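Local coordinates for protein PHO85 cyclin PHO80 (Saccharomyces cerevisiae, PDB 2PMI) that serves as the cyclin partner of the cyclin-dependent kinase PHO85 and represses phosphate-starvation-responsive genes when phosphate is plentiful, at residues T63-H68 and T107-F112; I102-T107 and K164-R169; V44-I49 and F112-L117; L35-S40 and S76-F81. All coordinates share one frame; numbering follows the deposited sequence.

How the interactions relate
Interactions 1, 2 and 3 meet one another, while interaction 4 touches interaction 3 through V44 and I77 but not interactions 1 and 2, whose centres are about 22 and 21 Å away. Interactions 1 and 2 share T107 and helix 92-108, with centres about 10 Å apart; interactions 1 and 3 share F112. Helix 32-51 supplies one side of both interaction 3 and interaction 4. Along the chain, interaction 1 is nested inside the loop closed by interaction 3, whereas interaction 4 closes before interaction 2 opens. In this all-helical cyclin fold the chain leaving helix 92-108 meets the loop 63-68 and then helix 32-51, and the turn after helix 152-164 packs on helix 92-108.

Interaction 1: T63-H68 and T107-F112; sequences TLTRYH and TVYPDF
T65 lays its methyl group against the phenol end of Y109, CG2 standing 3.4 Å from OH, and the two side chains overlap antiparallel. The same methyl reaches D111, with CG2 3.7 Å from CB of that aspartate, and it also lies near the backbone nitrogen of F112. In T65, OG1 lies between the backbone N and the carbonyl carbon (chi1 58°), and CG2 is anti to the carbonyl carbon. The hydroxyl of T65 is turned to its own segment, where OG1 and H68 ND1 are hydrogen-bonded at 2.7 Å with either able to donate. This bond lies within a type I beta turn from T65 to H68, which is closed by H68 N donating to T65 O at 2.9 Å.

Y67, inside that turn, touches two rings with one side of its own. CE1 meets CE2 of Y109 at 3.8 Å, each atom near the plane of the other ring, so the two phenols approach edge to edge. CD1 lies 3.9 Å from CD1 of F112, and these two ring planes are inclined at 72°. At the more exposed end of the contact, T63 and D111 cross at about a right angle, T63 OG1 being 3.5 Å from D111 OD1.

The turn is in the loop that joins helices 32-51 and 77-86, and it faces the chain leaving helix 92-108. Y67 also packs on F162 of helix 152-164 and L105 of helix 92-108, while the ring of F112 meets that of F122 in helix 119-134.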
# COMPACT_ATOMS: atom_id res chain seq x y z
N THR B 63 30.35 -16.78 10.68
CA THR B 63 30.23 -16.23 9.33
C THR B 63 29.40 -14.93 9.35
O THR B 63 28.21 -14.91 9.70
CB THR B 63 29.64 -17.27 8.30
OG1 THR B 63 29.01 -16.57 7.22
CG2 THR B 63 28.68 -18.24 8.99
N LEU B 64 30.08 -13.85 8.97
CA LEU B 64 29.55 -12.49 8.94
C LEU B 64 28.45 -12.15 7.95
O LEU B 64 28.40 -12.68 6.84
CB LEU B 64 30.71 -11.52 8.71
CG LEU B 64 31.89 -11.73 9.65
CD1 LEU B 64 33.10 -10.98 9.14
CD2 LEU B 64 31.51 -11.29 11.05
N THR B 65 27.59 -11.22 8.37
CA THR B 65 26.49 -10.72 7.54
C THR B 65 26.72 -9.23 7.30
O THR B 65 27.52 -8.60 8.01
CB THR B 65 25.14 -10.86 8.25
OG1 THR B 65 25.19 -10.14 9.49
CG2 THR B 65 24.80 -12.31 8.50
N ARG B 66 26.03 -8.68 6.32
CA ARG B 66 26.16 -7.26 5.99
C ARG B 66 25.88 -6.40 7.22
O ARG B 66 26.35 -5.26 7.30
CB ARG B 66 25.16 -6.86 4.90
CG ARG B 66 25.44 -7.43 3.54
CD ARG B 66 26.69 -6.81 2.96
NE ARG B 66 26.75 -6.98 1.52
CZ ARG B 66 27.74 -6.51 0.77
NH1 ARG B 66 28.74 -5.85 1.33
NH2 ARG B 66 27.73 -6.69 -0.55
N TYR B 67 25.13 -6.96 8.17
CA TYR B 67 24.74 -6.23 9.37
C TYR B 67 25.77 -6.24 10.49
O TYR B 67 25.54 -5.69 11.56
CB TYR B 67 23.41 -6.77 9.88
CG TYR B 67 22.44 -7.05 8.77
CD1 TYR B 67 22.35 -8.32 8.20
CD2 TYR B 67 21.66 -6.02 8.22
CE1 TYR B 67 21.51 -8.57 7.12
CE2 TYR B 67 20.82 -6.26 7.14
CZ TYR B 67 20.75 -7.54 6.59
OH TYR B 67 19.93 -7.79 5.52
N HIS B 68 26.91 -6.86 10.23
CA HIS B 68 27.96 -6.93 11.23
C HIS B 68 28.87 -5.72 11.20
O HIS B 68 29.29 -5.28 10.14
CB HIS B 68 28.81 -8.19 11.02
CG HIS B 68 28.29 -9.39 11.74
ND1 HIS B 68 27.29 -10.18 11.24
CD2 HIS B 68 28.59 -9.88 12.97
CE1 HIS B 68 26.98 -11.11 12.13
NE2 HIS B 68 27.75 -10.95 13.18
N THR B 107 14.40 -15.60 11.36
CA THR B 107 13.77 -16.82 10.87
C THR B 107 14.14 -17.21 9.43
O THR B 107 14.26 -18.40 9.13
CB THR B 107 12.21 -16.75 10.96
OG1 THR B 107 11.78 -16.99 12.31
CG2 THR B 107 11.55 -17.76 10.04
N VAL B 108 14.34 -16.24 8.55
CA VAL B 108 14.62 -16.57 7.15
C VAL B 108 16.03 -16.26 6.64
O VAL B 108 16.29 -16.20 5.43
CB VAL B 108 13.58 -15.86 6.25
CG1 VAL B 108 12.18 -16.28 6.67
CG2 VAL B 108 13.75 -14.33 6.33
N TYR B 109 16.93 -16.06 7.59
CA TYR B 109 18.31 -15.78 7.28
C TYR B 109 19.10 -16.38 8.44
O TYR B 109 19.44 -15.68 9.41
CB TYR B 109 18.55 -14.27 7.20
CG TYR B 109 19.95 -13.92 6.75
CD1 TYR B 109 20.71 -14.82 6.03
CD2 TYR B 109 20.51 -12.67 7.02
CE1 TYR B 109 21.97 -14.51 5.59
CE2 TYR B 109 21.78 -12.36 6.57
CZ TYR B 109 22.50 -13.29 5.86
OH TYR B 109 23.75 -13.03 5.40
N PRO B 110 19.37 -17.69 8.37
CA PRO B 110 20.11 -18.38 9.43
C PRO B 110 21.31 -17.62 9.97
O PRO B 110 21.42 -17.43 11.19
CB PRO B 110 20.45 -19.73 8.80
CG PRO B 110 20.27 -19.51 7.31
CD PRO B 110 19.08 -18.61 7.26
N ASP B 111 22.21 -17.18 9.09
CA ASP B 111 23.40 -16.44 9.55
C ASP B 111 23.07 -15.22 10.42
O ASP B 111 23.74 -14.98 11.41
CB ASP B 111 24.24 -16.00 8.36
CG ASP B 111 25.01 -17.14 7.74
OD1 ASP B 111 25.56 -16.96 6.63
OD2 ASP B 111 25.07 -18.22 8.37
N PHE B 112 22.05 -14.46 10.04
CA PHE B 112 21.66 -13.29 10.81
C PHE B 112 21.19 -13.58 12.22
O PHE B 112 20.20 -14.27 12.42
CB PHE B 112 20.54 -12.51 10.14
CG PHE B 112 20.04 -11.38 10.98
CD1 PHE B 112 20.88 -10.30 11.28
CD2 PHE B 112 18.78 -11.44 11.58
CE1 PHE B 112 20.48 -9.31 12.18
CE2 PHE B 112 18.38 -10.44 12.49
CZ PHE B 112 19.22 -9.38 12.79

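Interaction 2: I102-T107 and K164-R169; sequences IDLLQT and KRVNYR
The turn that ends helix 152-164 fits a Schellman motif, and it brings V166 against L104 and L105 of helix 92-108. N167 is the C-prime residue, with the positive phi (59°) that this position requires; N167 N to K164 O, weak at 3.3 Å, is one of the bonds of the motif. V166, just ahead of it, points at the helix and makes most of the contact, and the CA atoms of V166 and L105 are 7.3 Å apart.

Both branches of the valine are used. CG1, anti to the backbone N (chi1 178°), meets CD2 of L104 at 3.3 Å, and CG2 lies 3.8 Å from the same leucine methyl. CG2 also comes within 4.2 Å of CD1 of L105, whose side chain stands roughly perpendicular to the valine. One L104 methyl therefore touches both V166 branches. L104 CD2 additionally lies 3.8 Å from R169 O, a carbonyl that accepts a hydrogen bond from N176. Contacts across this small, buried interface are mainly apolar. The arginine ends pair outside it: R165 forms a salt bridge with D161, and R169 one with E183.

Helix 176-183 borders the contact as well, with I177 touching L104, while F122 of helix 119-134 packs on L105. K164, N167, Y168 and R169 pack on the other protein chain of the assembly, so this turn touches both helix 92-108 and the partner chain.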
# COMPACT_ATOMS: atom_id res chain seq x y z
N ILE B 102 12.77 -8.23 13.13
CA ILE B 102 13.83 -9.01 13.75
C ILE B 102 13.43 -10.48 13.69
O ILE B 102 14.19 -11.32 13.19
CB ILE B 102 14.02 -8.61 15.22
CG1 ILE B 102 14.55 -7.19 15.29
CG2 ILE B 102 14.99 -9.56 15.91
CD1 ILE B 102 14.67 -6.68 16.69
N ASP B 103 12.24 -10.78 14.19
CA ASP B 103 11.74 -12.14 14.19
C ASP B 103 11.60 -12.61 12.74
O ASP B 103 11.62 -13.82 12.48
CB ASP B 103 10.38 -12.22 14.89
CG ASP B 103 10.50 -12.25 16.42
OD1 ASP B 103 11.57 -11.88 16.95
OD2 ASP B 103 9.51 -12.64 17.09
N LEU B 104 11.48 -11.68 11.80
CA LEU B 104 11.34 -12.08 10.40
C LEU B 104 12.68 -12.46 9.80
O LEU B 104 12.77 -13.42 9.06
CB LEU B 104 10.71 -11.00 9.53
CG LEU B 104 10.62 -11.46 8.06
CD1 LEU B 104 9.28 -12.18 7.83
CD2 LEU B 104 10.75 -10.29 7.09
N LEU B 105 13.71 -11.68 10.09
CA LEU B 105 15.03 -11.95 9.55
C LEU B 105 15.68 -13.14 10.28
O LEU B 105 16.25 -14.02 9.64
CB LEU B 105 15.92 -10.72 9.65
CG LEU B 105 17.17 -10.71 8.76
CD1 LEU B 105 16.71 -10.81 7.32
CD2 LEU B 105 18.01 -9.44 8.96
N GLN B 106 15.58 -13.17 11.62
CA GLN B 106 16.17 -14.29 12.38
C GLN B 106 15.62 -15.62 11.89
O GLN B 106 16.29 -16.64 11.99
CB GLN B 106 15.89 -14.19 13.89
CG GLN B 106 16.65 -13.08 14.64
CD GLN B 106 16.84 -13.35 16.14
OE1 GLN B 106 15.95 -13.86 16.84
NE2 GLN B 106 18.00 -12.97 16.65
N THR B 107 14.40 -15.60 11.36
CA THR B 107 13.77 -16.82 10.87
C THR B 107 14.14 -17.21 9.43
O THR B 107 14.26 -18.40 9.13
CB THR B 107 12.21 -16.75 10.96
OG1 THR B 107 11.78 -16.99 12.31
CG2 THR B 107 11.55 -17.76 10.04
N LYS B 164 16.40 -8.75 -0.36
CA LYS B 164 16.54 -10.02 -1.06
C LYS B 164 16.30 -11.21 -0.14
O LYS B 164 15.64 -12.19 -0.51
CB LYS B 164 17.93 -10.12 -1.68
CG LYS B 164 18.17 -9.08 -2.74
CD LYS B 164 19.59 -9.14 -3.26
CE LYS B 164 19.87 -7.94 -4.16
NZ LYS B 164 21.32 -7.82 -4.54
N ARG B 165 16.81 -11.11 1.08
CA ARG B 165 16.65 -12.19 2.02
C ARG B 165 15.24 -12.34 2.55
O ARG B 165 14.98 -13.22 3.37
CB ARG B 165 17.59 -11.97 3.19
CG ARG B 165 19.03 -12.04 2.78
CD ARG B 165 19.94 -11.87 3.94
NE ARG B 165 21.33 -11.84 3.48
CZ ARG B 165 21.96 -12.86 2.92
NH1 ARG B 165 21.34 -14.02 2.75
NH2 ARG B 165 23.22 -12.71 2.52
N VAL B 166 14.33 -11.51 2.07
CA VAL B 166 12.95 -11.55 2.55
C VAL B 166 11.98 -11.62 1.41
O VAL B 166 10.78 -11.84 1.61
CB VAL B 166 12.64 -10.29 3.40
CG1 VAL B 166 11.20 -10.33 3.86
CG2 VAL B 166 13.57 -10.21 4.60
N ASN B 167 12.50 -11.44 0.20
CA ASN B 167 11.68 -11.46 -1.01
C ASN B 167 10.60 -10.39 -0.94
O ASN B 167 9.44 -10.62 -1.27
CB ASN B 167 11.06 -12.85 -1.23
CG ASN B 167 12.09 -13.89 -1.65
OD1 ASN B 167 11.75 -15.06 -1.89
ND2 ASN B 167 13.36 -13.47 -1.75
N TYR B 168 11.01 -9.20 -0.50
CA TYR B 168 10.12 -8.06 -0.36
C TYR B 168 8.85 -8.39 0.40
O TYR B 168 7.77 -7.90 0.05
CB TYR B 168 9.76 -7.51 -1.74
CG TYR B 168 10.98 -7.19 -2.56
CD1 TYR B 168 11.72 -8.21 -3.15
CD2 TYR B 168 11.43 -5.89 -2.70
CE1 TYR B 168 12.87 -7.93 -3.86
CE2 TYR B 168 12.59 -5.60 -3.40
CZ TYR B 168 13.31 -6.63 -3.98
OH TYR B 168 14.45 -6.36 -4.70
N ARG B 169 8.97 -9.21 1.44
CA ARG B 169 7.81 -9.61 2.24
C ARG B 169 7.86 -8.86 3.55
O ARG B 169 7.95 -9.44 4.63
CB ARG B 169 7.82 -11.12 2.46
CG ARG B 169 7.75 -11.87 1.15
CD ARG B 169 6.92 -13.13 1.29
NE ARG B 169 5.58 -12.90 1.83
CZ ARG B 169 4.46 -13.29 1.22
NH1 ARG B 169 4.52 -13.91 0.05
NH2 ARG B 169 3.29 -13.06 1.78

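Interaction 3: V44-I49 and F112-L117; sequences VSLIAI and FTLNSL
I47 carries most of this contact, its branches lying against the chain as it runs from L114 to S116. CG2, anti to the backbone N, lies against two atoms of S116, 3.0 Å from S116 N and 3.2 Å from S116 CB. The other branch lies against backbone and side chain alike, with I47 CG1 3.7 Å from N115 C and 3.9 Å from L114 CG. L46, one residue earlier, joins in: its CD1 meets L114 CD2 at 3.5 Å, and L46 CB is 3.7 Å from the same methyl. The first torsion of L114 (chi1 177°) sets CG anti to the backbone N, and I47 CG1 meets it there.

This packs the connection between helices 92-108 and 119-134 against helix 32-51, within the all-helical cyclin fold. CA of I47 and CA of N115 are 4.4 Å apart, and N115 directs its CB away from the helix. At S116 the backbone angles fit an inverse gamma turn.

The second shell is partly polar. S116 OG is hydrogen-bonded to E51, and L114 O forms a weak bond with N50, so residues further along helix 32-51 also hold the connection. On the connection itself, T118 OG1 pairs with the carbonyl oxygens of both T113 and N115. L114 is bordered further by I102 and Q106 of helix 92-108 and by L43 of helix 32-51, and A119, at the start of helix 119-134, touches both I47 and L114.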
# COMPACT_ATOMS: atom_id res chain seq x y z
N VAL B 44 17.90 -5.00 23.70
CA VAL B 44 19.15 -5.35 24.37
C VAL B 44 18.95 -6.61 25.16
O VAL B 44 19.91 -7.27 25.56
CB VAL B 44 19.66 -4.25 25.33
CG1 VAL B 44 20.12 -3.07 24.54
CG2 VAL B 44 18.58 -3.86 26.28
N SER B 45 17.69 -6.95 25.39
CA SER B 45 17.35 -8.15 26.13
C SER B 45 17.64 -9.34 25.23
O SER B 45 18.24 -10.33 25.65
CB SER B 45 15.87 -8.12 26.53
OG SER B 45 15.49 -9.31 27.20
N LEU B 46 17.22 -9.25 23.97
CA LEU B 46 17.45 -10.32 23.02
C LEU B 46 18.95 -10.39 22.76
O LEU B 46 19.48 -11.44 22.43
CB LEU B 46 16.75 -10.03 21.70
CG LEU B 46 15.23 -10.00 21.65
CD1 LEU B 46 14.83 -9.68 20.23
CD2 LEU B 46 14.66 -11.34 22.06
N ILE B 47 19.63 -9.26 22.90
CA ILE B 47 21.06 -9.26 22.65
C ILE B 47 21.79 -9.95 23.78
O ILE B 47 22.76 -10.69 23.56
CB ILE B 47 21.56 -7.83 22.44
CG1 ILE B 47 21.14 -7.38 21.03
CG2 ILE B 47 23.07 -7.75 22.61
CD1 ILE B 47 21.36 -5.93 20.74
N ALA B 48 21.32 -9.71 24.99
CA ALA B 48 21.90 -10.33 26.17
C ALA B 48 21.76 -11.85 26.04
O ALA B 48 22.76 -12.57 26.01
CB ALA B 48 21.17 -9.84 27.41
N ILE B 49 20.52 -12.30 25.93
CA ILE B 49 20.21 -13.72 25.82
C ILE B 49 20.82 -14.42 24.61
O ILE B 49 21.25 -15.57 24.71
CB ILE B 49 18.68 -13.94 25.81
CG1 ILE B 49 18.06 -13.39 27.09
CG2 ILE B 49 18.36 -15.41 25.69
CD1 ILE B 49 16.59 -13.63 27.20
N PHE B 112 22.05 -14.46 10.04
CA PHE B 112 21.66 -13.29 10.81
C PHE B 112 21.19 -13.58 12.22
O PHE B 112 20.20 -14.27 12.42
CB PHE B 112 20.54 -12.51 10.14
CG PHE B 112 20.04 -11.38 10.98
CD1 PHE B 112 20.88 -10.30 11.28
CD2 PHE B 112 18.78 -11.44 11.58
CE1 PHE B 112 20.48 -9.31 12.18
CE2 PHE B 112 18.38 -10.44 12.49
CZ PHE B 112 19.22 -9.38 12.79
N THR B 113 21.87 -13.02 13.21
CA THR B 113 21.45 -13.23 14.58
C THR B 113 21.59 -11.94 15.37
O THR B 113 22.67 -11.37 15.46
CB THR B 113 22.28 -14.31 15.24
OG1 THR B 113 22.21 -15.51 14.45
CG2 THR B 113 21.74 -14.57 16.65
N LEU B 114 20.48 -11.48 15.94
CA LEU B 114 20.50 -10.24 16.69
C LEU B 114 21.40 -10.34 17.90
O LEU B 114 21.14 -11.09 18.84
CB LEU B 114 19.08 -9.86 17.14
CG LEU B 114 18.95 -8.60 18.00
CD1 LEU B 114 19.43 -7.40 17.21
CD2 LEU B 114 17.51 -8.40 18.43
N ASN B 115 22.49 -9.59 17.87
CA ASN B 115 23.40 -9.56 18.99
C ASN B 115 24.05 -8.19 18.94
O ASN B 115 24.02 -7.51 17.90
CB ASN B 115 24.45 -10.68 18.88
CG ASN B 115 25.36 -10.53 17.66
OD1 ASN B 115 26.08 -9.55 17.52
ND2 ASN B 115 25.32 -11.52 16.79
N SER B 116 24.62 -7.77 20.07
CA SER B 116 25.24 -6.47 20.14
C SER B 116 26.43 -6.34 19.21
O SER B 116 27.53 -6.00 19.65
CB SER B 116 25.68 -6.16 21.57
OG SER B 116 26.83 -6.89 21.90
N LEU B 117 26.23 -6.61 17.93
CA LEU B 117 27.30 -6.48 16.96
C LEU B 117 26.64 -6.30 15.61
O LEU B 117 27.31 -5.99 14.62
CB LEU B 117 28.17 -7.74 16.96
CG LEU B 117 29.61 -7.57 16.49
CD1 LEU B 117 30.30 -6.50 17.33
CD2 LEU B 117 30.35 -8.89 16.62

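Interaction 4: L35-S40 and S76-F81; sequences LVVLIS and SIFNYF
The ring of F81 takes V36 CG2 over one face, 4.3 Å above its plane and offset toward the rim, while S40 OG and I39 CG2 lie at its edge. The ring of F78 is likewise met at the edge by S40 OG, with CG1 of V36 and of V37 approaching obliquely. Both phenylalanines belong to helix 77-86, which runs roughly antiparallel to helix 32-51 in this cyclin fold: the short axes make an angle of 143° and approach to 9.6 Å.

V36 reaches both rings. Its CG1, anti to the backbone N (chi1 176°), lies 3.4 Å from CE1 of F78 and an equal 3.4 Å from CB of F81. V37 runs alongside F78, its CG1 3.3 Å from F78 CE1. I39 brings CG2 to 3.4 Å from CE2 of F81. I77 adds CG2 against CB of S40. L95 and L99 of helix 92-108 touch I39, and L123 of helix 119-134 touches F81; all seven residues that meet across the contact are buried.

S76 is the N-cap of helix 77-86, accepting from N79 N through OG at 3.0 Å. S40, placed between the two rings, keeps its hydroxyl within helix 32-51: OG donates to V36 O at 2.6 Å, and S40 N reaches that same oxygen from the opposite face of the carbonyl plane.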
# COMPACT_ATOMS: atom_id res chain seq x y z
N LEU B 35 7.74 4.27 23.04
CA LEU B 35 7.94 3.07 22.23
C LEU B 35 9.43 2.78 22.17
O LEU B 35 9.90 1.77 22.67
CB LEU B 35 7.39 3.26 20.82
CG LEU B 35 5.90 2.98 20.67
CD1 LEU B 35 5.48 3.10 19.20
CD2 LEU B 35 5.60 1.57 21.23
N VAL B 36 10.18 3.68 21.56
CA VAL B 36 11.61 3.50 21.46
C VAL B 36 12.17 2.91 22.75
O VAL B 36 13.08 2.08 22.70
CB VAL B 36 12.33 4.83 21.18
CG1 VAL B 36 13.83 4.61 21.19
CG2 VAL B 36 11.89 5.39 19.83
N VAL B 37 11.66 3.31 23.92
CA VAL B 37 12.20 2.74 25.15
C VAL B 37 11.79 1.27 25.21
O VAL B 37 12.65 0.39 25.26
CB VAL B 37 11.74 3.48 26.46
CG1 VAL B 37 12.14 4.94 26.41
CG2 VAL B 37 10.26 3.36 26.67
N LEU B 38 10.49 1.01 25.18
CA LEU B 38 10.00 -0.36 25.22
C LEU B 38 10.71 -1.21 24.16
O LEU B 38 11.13 -2.33 24.44
CB LEU B 38 8.48 -0.41 24.98
CG LEU B 38 7.62 0.14 26.12
CD1 LEU B 38 6.14 -0.08 25.86
CD2 LEU B 38 8.03 -0.55 27.40
N ILE B 39 10.87 -0.69 22.95
CA ILE B 39 11.55 -1.46 21.92
C ILE B 39 13.02 -1.67 22.24
O ILE B 39 13.51 -2.80 22.19
CB ILE B 39 11.43 -0.81 20.55
CG1 ILE B 39 9.97 -0.81 20.09
CG2 ILE B 39 12.28 -1.58 19.56
CD1 ILE B 39 9.71 -0.06 18.77
N SER B 40 13.72 -0.59 22.55
CA SER B 40 15.15 -0.68 22.86
C SER B 40 15.43 -1.68 23.98
O SER B 40 16.38 -2.46 23.90
CB SER B 40 15.67 0.69 23.25
OG SER B 40 15.55 1.59 22.17
N SER B 76 24.81 3.74 22.72
CA SER B 76 23.84 2.75 23.14
C SER B 76 22.78 2.59 22.06
O SER B 76 22.63 3.45 21.19
CB SER B 76 23.17 3.16 24.44
OG SER B 76 22.12 4.07 24.19
N ILE B 77 22.03 1.49 22.16
CA ILE B 77 20.99 1.16 21.21
C ILE B 77 19.90 2.24 21.21
O ILE B 77 19.50 2.73 20.16
CB ILE B 77 20.39 -0.23 21.55
CG1 ILE B 77 19.90 -0.91 20.28
CG2 ILE B 77 19.26 -0.10 22.56
CD1 ILE B 77 21.01 -1.21 19.31
N PHE B 78 19.47 2.60 22.42
CA PHE B 78 18.43 3.61 22.63
C PHE B 78 18.82 4.99 22.11
O PHE B 78 18.02 5.67 21.46
CB PHE B 78 18.11 3.70 24.13
CG PHE B 78 17.04 4.70 24.45
CD1 PHE B 78 15.72 4.46 24.09
CD2 PHE B 78 17.36 5.89 25.10
CE1 PHE B 78 14.72 5.39 24.37
CE2 PHE B 78 16.37 6.83 25.39
CZ PHE B 78 15.05 6.58 25.02
N ASN B 79 20.04 5.41 22.41
CA ASN B 79 20.54 6.70 21.96
C ASN B 79 20.63 6.73 20.43
O ASN B 79 20.59 7.80 19.82
CB ASN B 79 21.92 6.97 22.57
CG ASN B 79 21.87 7.10 24.07
OD1 ASN B 79 22.89 7.04 24.75
ND2 ASN B 79 20.67 7.28 24.61
N TYR B 80 20.74 5.56 19.82
CA TYR B 80 20.81 5.49 18.37
C TYR B 80 19.39 5.53 17.77
O TYR B 80 19.16 6.15 16.73
CB TYR B 80 21.50 4.21 17.92
CG TYR B 80 21.75 4.17 16.43
CD1 TYR B 80 22.59 5.09 15.83
CD2 TYR B 80 21.18 3.19 15.64
CE1 TYR B 80 22.86 5.04 14.47
CE2 TYR B 80 21.44 3.13 14.28
CZ TYR B 80 22.28 4.05 13.70
OH TYR B 80 22.57 3.97 12.35
N PHE B 81 18.46 4.86 18.44
CA PHE B 81 17.07 4.81 18.01
C PHE B 81 16.36 6.19 17.96
O PHE B 81 15.88 6.59 16.88
CB PHE B 81 16.30 3.86 18.92
CG PHE B 81 15.20 3.09 18.23
CD1 PHE B 81 14.85 3.36 16.91
CD2 PHE B 81 14.49 2.10 18.91
CE1 PHE B 81 13.82 2.64 16.28
CE2 PHE B 81 13.47 1.39 18.29
CZ PHE B 81 13.13 1.67 16.98